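Local atomic coordinates of acetyl-CoA acetyltransferase A (Ascaris suum, PDB entry 6BJA), a protein that probably catalyses, as a thiolase-family acetyl-CoA acetyltransferase of lipid metabolism, the transfer of acetyl groups between coenzyme A thioesters. Residues 9-13 / 106-112; 278-284 / 392-397; 283-287 / 305-310. All coordinates share one frame; numbering follows the deposited sequence.

Contact 1: residues 9-13 / 106-112; sequences KDVYI and AQAIQVG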
ATOM      1  N   LYS A   9      18.530 -27.587 -41.235  1.00 39.80           N
ATOM      2  CA  LYS A   9      18.275 -27.168 -39.858  1.00 32.07           C
ATOM      3  C   LYS A   9      19.315 -26.140 -39.395  1.00 35.80           C
ATOM      4  O   LYS A   9      19.549 -25.940 -38.199  1.00 32.59           O
ATOM      5  CB  LYS A   9      18.253 -28.381 -38.946  1.00 36.08           C
ATOM      6  CG  LYS A   9      17.272 -29.426 -39.429  1.00 33.84           C
ATOM      7  CD  LYS A   9      16.915 -30.426 -38.342  1.00 43.16           C
ATOM      8  CE  LYS A   9      18.121 -31.229 -37.895  1.00 44.18           C
ATOM      9  NZ  LYS A   9      17.765 -32.119 -36.764  1.00 47.58           N
ATOM     10  N   ASP A  10      19.955 -25.503 -40.364  1.00 29.13           N
ATOM     11  CA  ASP A  10      20.693 -24.287 -40.098  1.00 29.39           C
ATOM     12  C   ASP A  10      19.706 -23.229 -39.632  1.00 26.13           C
ATOM     13  O   ASP A  10      18.522 -23.318 -39.931  1.00 26.11           O
ATOM     14  CB  ASP A  10      21.425 -23.808 -41.345  1.00 27.62           C
ATOM     15  CG  ASP A  10      22.559 -24.717 -41.744  1.00 36.02           C
ATOM     16  OD1 ASP A  10      22.896 -25.634 -40.969  1.00 37.75           O
ATOM     17  OD2 ASP A  10      23.118 -24.502 -42.836  1.00 42.55           O
ATOM     18  N   VAL A  11      20.210 -22.225 -38.921  1.00 22.48           N
ATOM     19  CA  VAL A  11      19.377 -21.185 -38.334  1.00 19.76           C
ATOM     20  C   VAL A  11      19.675 -19.824 -38.945  1.00 20.17           C
ATOM     21  O   VAL A  11      20.789 -19.320 -38.850  1.00 20.60           O
ATOM     22  CB  VAL A  11      19.602 -21.114 -36.814  1.00 20.77           C
ATOM     23  CG1 VAL A  11      18.766 -20.025 -36.173  1.00 21.79           C
ATOM     24  CG2 VAL A  11      19.279 -22.456 -36.170  1.00 25.09           C
ATOM     25  N   TYR A  12      18.666 -19.238 -39.583  1.00 19.99           N
ATOM     26  CA  TYR A  12      18.821 -17.915 -40.188  1.00 20.34           C
ATOM     27  C   TYR A  12      17.995 -16.867 -39.476  1.00 19.09           C
ATOM     28  O   TYR A  12      16.934 -17.164 -38.935  1.00 18.65           O
ATOM     29  CB  TYR A  12      18.428 -17.957 -41.660  1.00 20.33           C
ATOM     30  CG  TYR A  12      19.385 -18.769 -42.486  1.00 22.63           C
ATOM     31  CD1 TYR A  12      19.177 -20.128 -42.669  1.00 24.91           C
ATOM     32  CD2 TYR A  12      20.498 -18.185 -43.073  1.00 24.28           C
ATOM     33  CE1 TYR A  12      20.052 -20.887 -43.427  1.00 28.69           C
ATOM     34  CE2 TYR A  12      21.384 -18.933 -43.821  1.00 26.67           C
ATOM     35  CZ  TYR A  12      21.150 -20.285 -43.997  1.00 30.05           C
ATOM     36  OH  TYR A  12      22.028 -21.030 -44.740  1.00 35.96           O
ATOM     37  N   ILE A  13      18.511 -15.640 -39.474  1.00 19.59           N
ATOM     38  CA  ILE A  13      17.778 -14.472 -39.014  1.00 18.37           C
ATOM     39  C   ILE A  13      17.137 -13.818 -40.231  1.00 18.36           C
ATOM     40  O   ILE A  13      17.852 -13.400 -41.132  1.00 19.98           O
ATOM     41  CB  ILE A  13      18.722 -13.480 -38.308  1.00 16.33           C
ATOM     42  CG1 ILE A  13      19.292 -14.121 -37.040  1.00 18.84           C
ATOM     43  CG2 ILE A  13      18.002 -12.191 -37.961  1.00 18.47           C
ATOM     44  CD1 ILE A  13      20.416 -13.363 -36.382  1.00 18.44           C
ATOM     45  N   ALA A 106      16.763 -20.837 -31.685  1.00 18.02           N
ATOM     46  CA  ALA A 106      17.747 -21.512 -32.519  1.00 18.79           C
ATOM     47  C   ALA A 106      17.738 -23.009 -32.211  1.00 22.51           C
ATOM     48  O   ALA A 106      17.773 -23.827 -33.117  1.00 22.91           O
ATOM     49  CB  ALA A 106      19.142 -20.922 -32.318  1.00 19.31           C
ATOM     50  N   GLN A 107      17.693 -23.363 -30.932  1.00 22.79           N
ATOM     51  CA  GLN A 107      17.683 -24.773 -30.558  1.00 20.10           C
ATOM     52  C   GLN A 107      16.451 -25.498 -31.105  1.00 22.56           C
ATOM     53  O   GLN A 107      16.556 -26.617 -31.607  1.00 24.56           O
ATOM     54  CB  GLN A 107      17.743 -24.926 -29.038  1.00 22.04           C
ATOM     55  CG  GLN A 107      18.125 -26.329 -28.598  1.00 30.86           C
ATOM     56  CD  GLN A 107      18.263 -26.448 -27.082  1.00 33.27           C
ATOM     57  OE1 GLN A 107      17.272 -26.649 -26.376  1.00 33.76           O
ATOM     58  NE2 GLN A 107      19.492 -26.305 -26.578  1.00 37.56           N
ATOM     59  N   ALA A 108      15.278 -24.878 -30.996  1.00 21.53           N
ATOM     60  CA  ALA A 108      14.054 -25.473 -31.518  1.00 20.37           C
ATOM     61  C   ALA A 108      14.188 -25.822 -32.993  1.00 23.49           C
ATOM     62  O   ALA A 108      13.661 -26.829 -33.467  1.00 22.84           O
ATOM     63  CB  ALA A 108      12.887 -24.543 -31.301  1.00 22.01           C
ATOM     64  N   ILE A 109      14.862 -24.955 -33.736  1.00 22.79           N
ATOM     65  CA  ILE A 109      15.105 -25.189 -35.150  1.00 22.56           C
ATOM     66  C   ILE A 109      16.186 -26.249 -35.358  1.00 26.77           C
ATOM     67  O   ILE A 109      16.034 -27.154 -36.186  1.00 24.32           O
ATOM     68  CB  ILE A 109      15.486 -23.856 -35.843  1.00 22.54           C
ATOM     69  CG1 ILE A 109      14.248 -22.965 -35.916  1.00 22.63           C
ATOM     70  CG2 ILE A 109      16.039 -24.075 -37.241  1.00 24.27           C
ATOM     71  CD1 ILE A 109      14.530 -21.513 -36.327  1.00 21.39           C
ATOM     72  N   GLN A 110      17.273 -26.150 -34.594  1.00 26.72           N
ATOM     73  CA  GLN A 110      18.385 -27.083 -34.717  1.00 26.71           C
ATOM     74  C   GLN A 110      17.926 -28.523 -34.553  1.00 27.39           C
ATOM     75  O   GLN A 110      18.390 -29.407 -35.259  1.00 33.08           O
ATOM     76  CB  GLN A 110      19.464 -26.779 -33.678  1.00 25.29           C
ATOM     77  CG  GLN A 110      20.233 -25.524 -33.972  1.00 31.36           C
ATOM     78  CD  GLN A 110      21.171 -25.122 -32.847  1.00 29.71           C
ATOM     79  OE1 GLN A 110      20.984 -25.505 -31.681  1.00 36.90           O
ATOM     80  NE2 GLN A 110      22.203 -24.364 -33.198  1.00 39.20           N
ATOM     81  N   VAL A 111      16.995 -28.735 -33.631  1.00 23.01           N
ATOM     82  CA  VAL A 111      16.584 -30.078 -33.252  1.00 26.08           C
ATOM     83  C   VAL A 111      15.476 -30.588 -34.183  1.00 32.27           C
ATOM     84  O   VAL A 111      15.064 -31.751 -34.083  1.00 30.13           O
ATOM     85  CB  VAL A 111      16.128 -30.110 -31.775  1.00 27.02           C
ATOM     86  CG1 VAL A 111      14.708 -29.592 -31.604  1.00 23.85           C
ATOM     87  CG2 VAL A 111      16.262 -31.511 -31.190  1.00 29.43           C
ATOM     88  N   GLY A 112      14.997 -29.718 -35.071  1.00 27.26           N
ATOM     89  CA  GLY A 112      14.012 -30.084 -36.085  1.00 27.44           C
ATOM     90  C   GLY A 112      12.563 -29.992 -35.629  1.00 26.83           C
ATOM     91  O   GLY A 112      11.647 -30.372 -36.362  1.00 31.92           O
TER

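Contact 2: residues 278-284 / 392-397; sequences PIAKVLS and ILIKKL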
ATOM      1  N   PRO A 278      17.637 -14.219 -46.219  1.00 23.86           N
ATOM      2  CA  PRO A 278      17.907 -13.912 -44.812  1.00 23.52           C
ATOM      3  C   PRO A 278      19.016 -12.882 -44.646  1.00 26.35           C
ATOM      4  O   PRO A 278      19.913 -12.795 -45.494  1.00 25.59           O
ATOM      5  CB  PRO A 278      18.336 -15.259 -44.237  1.00 23.84           C
ATOM      6  CG  PRO A 278      18.760 -16.074 -45.406  1.00 27.24           C
ATOM      7  CD  PRO A 278      17.907 -15.626 -46.545  1.00 25.06           C
ATOM      8  N   ILE A 279      18.981 -12.115 -43.562  1.00 20.52           N
ATOM      9  CA  ILE A 279      19.996 -11.093 -43.368  1.00 18.44           C
ATOM     10  C   ILE A 279      21.213 -11.593 -42.595  1.00 22.56           C
ATOM     11  O   ILE A 279      22.302 -11.046 -42.743  1.00 21.68           O
ATOM     12  CB  ILE A 279      19.400  -9.839 -42.701  1.00 22.54           C
ATOM     13  CG1 ILE A 279      18.847 -10.126 -41.301  1.00 21.93           C
ATOM     14  CG2 ILE A 279      18.322  -9.263 -43.628  1.00 25.47           C
ATOM     15  CD1 ILE A 279      18.302  -8.871 -40.614  1.00 23.43           C
ATOM     16  N   ALA A 280      21.059 -12.662 -41.820  1.00 19.60           N
ATOM     17  CA  ALA A 280      22.193 -13.212 -41.104  1.00 21.19           C
ATOM     18  C   ALA A 280      21.955 -14.684 -40.798  1.00 19.65           C
ATOM     19  O   ALA A 280      20.847 -15.197 -40.931  1.00 20.38           O
ATOM     20  CB  ALA A 280      22.436 -12.431 -39.827  1.00 20.14           C
ATOM     21  N   LYS A 281      23.022 -15.354 -40.384  1.00 21.48           N
ATOM     22  CA  LYS A 281      22.988 -16.756 -40.011  1.00 22.11           C
ATOM     23  C   LYS A 281      23.506 -16.892 -38.583  1.00 22.98           C
ATOM     24  O   LYS A 281      24.494 -16.261 -38.228  1.00 22.10           O
ATOM     25  CB  LYS A 281      23.846 -17.568 -40.988  1.00 23.31           C
ATOM     26  CG  LYS A 281      23.752 -19.052 -40.819  1.00 26.23           C
ATOM     27  CD  LYS A 281      24.513 -19.776 -41.910  1.00 30.33           C
ATOM     28  CE  LYS A 281      24.250 -21.275 -41.859  1.00 34.57           C
ATOM     29  NZ  LYS A 281      24.886 -22.011 -42.989  1.00 44.65           N
ATOM     30  N   VAL A 282      22.839 -17.683 -37.755  1.00 20.69           N
ATOM     31  CA  VAL A 282      23.348 -17.956 -36.418  1.00 20.52           C
ATOM     32  C   VAL A 282      24.284 -19.161 -36.501  1.00 23.09           C
ATOM     33  O   VAL A 282      23.849 -20.253 -36.842  1.00 23.05           O
ATOM     34  CB  VAL A 282      22.227 -18.235 -35.410  1.00 20.45           C
ATOM     35  CG1 VAL A 282      22.828 -18.615 -34.052  1.00 21.98           C
ATOM     36  CG2 VAL A 282      21.314 -17.036 -35.274  1.00 21.93           C
ATOM     37  N   LEU A 283      25.568 -18.952 -36.209  1.00 21.76           N
ATOM     38  CA  LEU A 283      26.563 -20.009 -36.376  1.00 22.91           C
ATOM     39  C   LEU A 283      26.728 -20.863 -35.132  1.00 23.86           C
ATOM     40  O   LEU A 283      26.933 -22.078 -35.228  1.00 24.87           O
ATOM     41  CB  LEU A 283      27.907 -19.415 -36.741  1.00 22.01           C
ATOM     42  CG  LEU A 283      27.977 -18.701 -38.082  1.00 25.71           C
ATOM     43  CD1 LEU A 283      29.398 -18.255 -38.323  1.00 26.80           C
ATOM     44  CD2 LEU A 283      27.474 -19.591 -39.208  1.00 26.50           C
ATOM     45  N   SER A 284      26.650 -20.222 -33.974  1.00 21.57           N
ATOM     46  CA  SER A 284      26.935 -20.889 -32.716  1.00 23.05           C
ATOM     47  C   SER A 284      26.520 -20.020 -31.548  1.00 20.77           C
ATOM     48  O   SER A 284      26.314 -18.806 -31.704  1.00 20.60           O
ATOM     49  CB  SER A 284      28.429 -21.217 -32.618  1.00 24.33           C
ATOM     50  OG  SER A 284      28.692 -22.100 -31.539  1.00 29.19           O
ATOM     51  N   ILE A 392      26.602 -15.146 -28.668  1.00 17.32           N
ATOM     52  CA  ILE A 392      26.141 -15.699 -29.930  1.00 18.15           C
ATOM     53  C   ILE A 392      27.078 -15.217 -31.035  1.00 18.11           C
ATOM     54  O   ILE A 392      27.545 -14.078 -31.024  1.00 18.80           O
ATOM     55  CB  ILE A 392      24.641 -15.318 -30.217  1.00 21.90           C
ATOM     56  CG1 ILE A 392      24.079 -16.077 -31.415  1.00 23.17           C
ATOM     57  CG2 ILE A 392      24.477 -13.842 -30.397  1.00 20.31           C
ATOM     58  CD1 ILE A 392      22.535 -16.043 -31.458  1.00 24.89           C
ATOM     59  N   LEU A 393      27.377 -16.133 -31.952  1.00 19.60           N
ATOM     60  CA  LEU A 393      28.180 -15.855 -33.133  1.00 20.15           C
ATOM     61  C   LEU A 393      27.294 -15.801 -34.363  1.00 19.46           C
ATOM     62  O   LEU A 393      26.540 -16.750 -34.635  1.00 19.88           O
ATOM     63  CB  LEU A 393      29.250 -16.940 -33.295  1.00 21.22           C
ATOM     64  CG  LEU A 393      30.093 -16.886 -34.572  1.00 20.13           C
ATOM     65  CD1 LEU A 393      31.031 -15.690 -34.533  1.00 22.26           C
ATOM     66  CD2 LEU A 393      30.874 -18.204 -34.717  1.00 23.36           C
ATOM     67  N   ILE A 394      27.372 -14.693 -35.095  1.00 18.35           N
ATOM     68  CA  ILE A 394      26.572 -14.535 -36.297  1.00 18.05           C
ATOM     69  C   ILE A 394      27.386 -14.118 -37.505  1.00 19.19           C
ATOM     70  O   ILE A 394      28.424 -13.465 -37.384  1.00 20.21           O
ATOM     71  CB  ILE A 394      25.437 -13.543 -36.079  1.00 24.41           C
ATOM     72  CG1 ILE A 394      25.933 -12.148 -35.781  1.00 27.99           C
ATOM     73  CG2 ILE A 394      24.508 -14.030 -34.946  1.00 23.04           C
ATOM     74  CD1 ILE A 394      24.826 -11.130 -35.959  1.00 28.29           C
ATOM     75  N   LYS A 395      26.901 -14.529 -38.672  1.00 21.13           N
ATOM     76  CA  LYS A 395      27.487 -14.155 -39.951  1.00 20.60           C
ATOM     77  C   LYS A 395      26.467 -13.337 -40.705  1.00 20.89           C
ATOM     78  O   LYS A 395      25.329 -13.771 -40.876  1.00 22.07           O
ATOM     79  CB  LYS A 395      27.873 -15.383 -40.781  1.00 23.82           C
ATOM     80  CG  LYS A 395      28.510 -15.011 -42.135  1.00 29.15           C
ATOM     81  CD  LYS A 395      28.930 -16.235 -42.953  1.00 38.68           C
ATOM     82  CE  LYS A 395      27.730 -17.082 -43.373  1.00 48.56           C
ATOM     83  NZ  LYS A 395      28.086 -18.236 -44.263  1.00 54.75           N
ATOM     84  N   LYS A 396      26.869 -12.148 -41.133  1.00 21.52           N
ATOM     85  CA  LYS A 396      26.005 -11.300 -41.933  1.00 21.73           C
ATOM     86  C   LYS A 396      26.034 -11.794 -43.374  1.00 24.05           C
ATOM     87  O   LYS A 396      27.094 -12.118 -43.898  1.00 24.67           O
ATOM     88  CB  LYS A 396      26.458  -9.855 -41.823  1.00 22.94           C
ATOM     89  CG  LYS A 396      25.535  -8.811 -42.420  1.00 21.93           C
ATOM     90  CD  LYS A 396      24.256  -8.682 -41.608  1.00 19.94           C
ATOM     91  CE  LYS A 396      23.310  -7.633 -42.179  1.00 22.06           C
ATOM     92  NZ  LYS A 396      23.850  -6.263 -42.155  1.00 21.05           N
ATOM     93  N   LEU A 397      24.864 -11.866 -44.003  1.00 24.00           N
ATOM     94  CA  LEU A 397      24.757 -12.373 -45.365  1.00 23.87           C
ATOM     95  C   LEU A 397      24.705 -11.215 -46.351  1.00 31.96           C
ATOM     96  O   LEU A 397      24.655 -10.049 -45.945  1.00 29.22           O
ATOM     97  CB  LEU A 397      23.525 -13.272 -45.488  1.00 24.13           C
ATOM     98  CG  LEU A 397      23.584 -14.444 -44.496  1.00 28.00           C
ATOM     99  CD1 LEU A 397      22.316 -15.262 -44.538  1.00 30.39           C
ATOM    100  CD2 LEU A 397      24.795 -15.328 -44.749  1.00 32.50           C
ATOM    101  OXT LEU A 397      24.727 -11.413 -47.574  1.00 37.02           O
TER
HETATM  102  O   HOH W   1      22.372  -9.219 -45.109  1.00 32.24           O

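Contact 3: residues 283-287 / 305-310; sequences LSYAE and QLLSQS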
ATOM      1  N   LEU A 283      25.568 -18.952 -36.209  1.00 21.76           N
ATOM      2  CA  LEU A 283      26.563 -20.009 -36.376  1.00 22.91           C
ATOM      3  C   LEU A 283      26.728 -20.863 -35.132  1.00 23.86           C
ATOM      4  O   LEU A 283      26.933 -22.078 -35.228  1.00 24.87           O
ATOM      5  CB  LEU A 283      27.907 -19.415 -36.741  1.00 22.01           C
ATOM      6  CG  LEU A 283      27.977 -18.701 -38.082  1.00 25.71           C
ATOM      7  CD1 LEU A 283      29.398 -18.255 -38.323  1.00 26.80           C
ATOM      8  CD2 LEU A 283      27.474 -19.591 -39.208  1.00 26.50           C
ATOM      9  N   SER A 284      26.650 -20.222 -33.974  1.00 21.57           N
ATOM     10  CA  SER A 284      26.935 -20.889 -32.716  1.00 23.05           C
ATOM     11  C   SER A 284      26.520 -20.020 -31.548  1.00 20.77           C
ATOM     12  O   SER A 284      26.314 -18.806 -31.704  1.00 20.60           O
ATOM     13  CB  SER A 284      28.429 -21.217 -32.618  1.00 24.33           C
ATOM     14  OG  SER A 284      28.692 -22.100 -31.539  1.00 29.19           O
ATOM     15  N   TYR A 285      26.417 -20.634 -30.374  1.00 21.66           N
ATOM     16  CA  TYR A 285      26.184 -19.892 -29.148  1.00 19.60           C
ATOM     17  C   TYR A 285      26.911 -20.592 -27.998  1.00 23.53           C
ATOM     18  O   TYR A 285      27.272 -21.766 -28.102  1.00 22.53           O
ATOM     19  CB  TYR A 285      24.688 -19.770 -28.859  1.00 19.55           C
ATOM     20  CG  TYR A 285      24.015 -21.074 -28.619  1.00 20.45           C
ATOM     21  CD1 TYR A 285      24.052 -21.623 -27.356  1.00 24.47           C
ATOM     22  CD2 TYR A 285      23.360 -21.758 -29.627  1.00 25.39           C
ATOM     23  CE1 TYR A 285      23.478 -22.784 -27.085  1.00 26.96           C
ATOM     24  CE2 TYR A 285      22.753 -22.982 -29.351  1.00 30.05           C
ATOM     25  CZ  TYR A 285      22.835 -23.472 -28.060  1.00 27.59           C
ATOM     26  OH  TYR A 285      22.277 -24.667 -27.663  1.00 35.65           O
ATOM     27  N   ALA A 286      27.116 -19.861 -26.914  1.00 19.85           N
ATOM     28  CA  ALA A 286      27.773 -20.400 -25.739  1.00 22.35           C
ATOM     29  C   ALA A 286      27.226 -19.715 -24.508  1.00 20.52           C
ATOM     30  O   ALA A 286      26.731 -18.578 -24.572  1.00 20.34           O
ATOM     31  CB  ALA A 286      29.263 -20.212 -25.835  1.00 22.46           C
ATOM     32  N   GLU A 287      27.336 -20.405 -23.373  1.00 21.20           N
ATOM     33  CA  GLU A 287      26.859 -19.889 -22.111  1.00 21.39           C
ATOM     34  C   GLU A 287      27.911 -20.202 -21.063  1.00 24.93           C
ATOM     35  O   GLU A 287      28.515 -21.268 -21.105  1.00 30.00           O
ATOM     36  CB  GLU A 287      25.523 -20.521 -21.733  1.00 24.01           C
ATOM     37  CG  GLU A 287      24.419 -20.321 -22.785  1.00 24.19           C
ATOM     38  CD  GLU A 287      23.168 -21.153 -22.517  1.00 29.76           C
ATOM     39  OE1 GLU A 287      23.266 -22.397 -22.508  1.00 30.50           O
ATOM     40  OE2 GLU A 287      22.083 -20.567 -22.350  1.00 33.37           O
ATOM     41  N   GLN A 305      34.724 -19.858 -24.987  1.00 24.39           N
ATOM     42  CA  GLN A 305      34.081 -21.122 -25.334  1.00 24.16           C
ATOM     43  C   GLN A 305      33.514 -21.064 -26.746  1.00 26.94           C
ATOM     44  O   GLN A 305      33.721 -21.961 -27.551  1.00 26.39           O
ATOM     45  CB  GLN A 305      32.977 -21.442 -24.330  1.00 25.32           C
ATOM     46  CG  GLN A 305      32.230 -22.740 -24.589  1.00 35.57           C
ATOM     47  CD  GLN A 305      33.148 -23.943 -24.670  1.00 38.39           C
ATOM     48  OE1 GLN A 305      34.041 -24.119 -23.837  1.00 35.93           O
ATOM     49  NE2 GLN A 305      32.940 -24.776 -25.684  1.00 34.81           N
ATOM     50  N   LEU A 306      32.823 -19.972 -27.044  1.00 26.03           N
ATOM     51  CA  LEU A 306      32.223 -19.766 -28.358  1.00 23.70           C
ATOM     52  C   LEU A 306      33.251 -19.874 -29.487  1.00 23.46           C
ATOM     53  O   LEU A 306      33.034 -20.554 -30.486  1.00 26.72           O
ATOM     54  CB  LEU A 306      31.550 -18.395 -28.391  1.00 21.39           C
ATOM     55  CG  LEU A 306      30.772 -17.991 -29.643  1.00 22.01           C
ATOM     56  CD1 LEU A 306      29.517 -18.827 -29.791  1.00 24.45           C
ATOM     57  CD2 LEU A 306      30.414 -16.515 -29.591  1.00 23.05           C
ATOM     58  N   LEU A 307      34.379 -19.194 -29.316  1.00 23.59           N
ATOM     59  CA  LEU A 307      35.411 -19.140 -30.346  1.00 25.87           C
ATOM     60  C   LEU A 307      36.131 -20.486 -30.455  1.00 28.45           C
ATOM     61  O   LEU A 307      36.404 -20.952 -31.555  1.00 30.54           O
ATOM     62  CB  LEU A 307      36.400 -18.019 -30.043  1.00 26.13           C
ATOM     63  CG  LEU A 307      35.876 -16.582 -30.100  1.00 25.11           C
ATOM     64  CD1 LEU A 307      36.991 -15.616 -29.723  1.00 26.00           C
ATOM     65  CD2 LEU A 307      35.358 -16.243 -31.481  1.00 29.21           C
ATOM     66  N   SER A 308      36.418 -21.101 -29.311  1.00 29.75           N
ATOM     67  CA  SER A 308      37.061 -22.415 -29.282  1.00 34.33           C
ATOM     68  C   SER A 308      36.271 -23.455 -30.072  1.00 30.08           C
ATOM     69  O   SER A 308      36.812 -24.114 -30.955  1.00 35.97           O
ATOM     70  CB  SER A 308      37.233 -22.901 -27.843  1.00 31.69           C
ATOM     71  OG  SER A 308      37.832 -24.184 -27.834  1.00 41.68           O
ATOM     72  N   GLN A 309      34.984 -23.581 -29.770  1.00 30.15           N
ATOM     73  CA  GLN A 309      34.149 -24.593 -30.407  1.00 31.85           C
ATOM     74  C   GLN A 309      33.896 -24.298 -31.879  1.00 33.42           C
ATOM     75  O   GLN A 309      33.479 -25.182 -32.633  1.00 37.15           O
ATOM     76  CB  GLN A 309      32.817 -24.725 -29.655  1.00 29.44           C
ATOM     77  CG  GLN A 309      31.877 -23.530 -29.763  1.00 30.24           C
ATOM     78  CD  GLN A 309      30.763 -23.539 -28.713  1.00 31.20           C
ATOM     79  OE1 GLN A 309      30.874 -24.185 -27.668  1.00 33.61           O
ATOM     80  NE2 GLN A 309      29.684 -22.813 -28.988  1.00 29.00           N
ATOM     81  N   SER A 310      34.142 -23.054 -32.284  1.00 35.05           N
ATOM     82  CA  SER A 310      33.890 -22.610 -33.649  1.00 32.38           C
ATOM     83  C   SER A 310      35.164 -22.591 -34.497  1.00 34.69           C
ATOM     84  O   SER A 310      35.115 -22.313 -35.692  1.00 35.38           O
ATOM     85  CB  SER A 310      33.251 -21.216 -33.624  1.00 32.54           C
ATOM     86  OG  SER A 310      31.961 -21.277 -33.026  1.00 34.75           O
TER

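Contact 1: residues 9-13 / 106-112
Val11, the first residue of strand 11-23, sets its isopropyl group against the last turns of helix 97-110. Its CG1 lies anti to the backbone N (chi1 179°) and rests 4.0 Å from CB of Ala106, while CG2 meets Ala106 O, CG of Gln110 and, at 3.8 Å, CG2 of Ile109. Ala106 is small enough to let the strand come close; the CG2 methyl of Ile109 also touches the carbonyl oxygen of Asp10. Here a helix lies on the sheet of the N-terminal half of the thiolase fold, the axis of 106-110 running at 138° to that of strand 11-13.

The polar part is slight and sits at the surface, where the helix ends in a Schellman motif and Gly112 takes positive phi, a backbone region that glycine favours. Lys9 bends at chi3 (-63°) and passes its CD 3.7 Å from CA of Gly112, bringing NZ to a weak hydrogen bond of 3.2 Å with O of Gln110. A lysine suits a helix C-terminus, where the dipole probably favours a positive charge. Asp10 pairs instead with Lys281 in a salt bridge, and Val111 packs on Gln107 of the second subunit.

Contact 2: residues 278-284 / 392-397
Strand 280-284 and strand 392-396 pair antiparallel, their axes 4.6 Å apart and their directions at 151°. Lys281 and Lys395 form a hydrogen-bonded pair, with Lys281 N to Lys395 O at 2.8 Å and Lys395 N to Lys281 O at 3.0 Å, both donors in the carbonyl planes. Beyond Val282, which faces Ile394, a classic beta bulge sets Leu283 and Ser284 together opposite Leu393: the amide of Leu283 donates to Leu393 O, and Leu393 N donates to Ser284 O. At the other end Leu397 N reaches Ile279 O at 3.0 Å from above the carbonyl plane, 43° out of it, and one water donates to that same oxygen and to O of Leu397, in the C-terminal carboxylate.

The two are neighbours in the mixed sheet, where strand 280-289 lies between strands 11-23 and 388-396. On the face of Val282 and Ile394 the packing is aliphatic, which suits a face packed against helix 357-371. Val282 CG1 meets CD1 of Ile392 at 3.7 Å, the two side chains crossing at about a right angle. Lys396 lays CD on Ile279 O, and its long chain carries NZ to Leu372 O and Val369 O near that helix's end.

In the bulge, Leu283 sets CB against CD2 of Leu393 at 3.8 Å. On the face of Lys281 and Lys395 the NZ atoms are 5.1 Å apart, a closeness probably eased by the salt bridge of Lys281 to Asp10. Leu397, just past the strand end, rests CD1 on CG of Pro278 at 3.7 Å.

Contact 3: residues 283-287 / 305-310
Two hydrogen bonds from one amide nitrogen tie Gln309, near the end of helix 298-310, to strand 280-289. NE2 of Gln309 donates to OG of Ser284 at 2.8 Å and to the backbone O of Tyr285, also at 2.8 Å. Tyr285 O lies in the plane of the amide group, whereas Ser284 OG is tilted 20° from it; the donor stands above the carbonyl plane of Tyr285. Gln309 reaches this spot because CG sits between its backbone N and carbonyl carbon (chi1 69°) and the chain runs extended beyond it. The other end of the amide is held too: NE2 of Gln305, one turn earlier, donates to OE1 of Gln309 at 2.9 Å in a nearly straight bond, so bonds at both ends fix the rotation of the group. Glutamine suits the place, its NH2 serving two acceptors while its oxygen takes a donor.

This helix packs across the sheet face that carries Ser284 and Ala286, in the C-terminal thiolase domain, the axis of 305-310 passing 7.7 Å from that of strand 283-287. The close spacing is consistent with these two small residues: Ala286 puts CB 3.9 Å from CB of Leu306. Leu306 extends further along the strand, CD1 meeting CA of Tyr285 at 3.6 Å, and it also touches Ala391 and Leu393 of the adjoining strand.

Ser310 brings its OG 3.6 Å from CB of Ser284, yet gives its proton to Leu306 O. Tyr285, whose CB faces away from the helix, packs on Gln110 and meets Tyr113 of the second subunit edge-to-face.

How the contacts relate
The thiolase fold joins two similar halves, each with its own mixed sheet, and here the sheets are continuous where strand 11-23 pairs with 280-289. Contact 1 belongs to the N-terminal half, contacts 2 and 3 to the C-terminal half. Contacts 2 and 3 share Leu283 and Ser284, so the bulged part of strand 280-289 is paired along its edge with a strand and packed on one face by a helix. The helix of contact 1 approaches from the opposite face, toward which Tyr285 reaches. Each is partly buried, with an aliphatic interior and exposed rim. Contact 2 depends on backbone bonds, contact 3 on side-chain amide bonds, contact 1 on valine packing with one weak lysine bond.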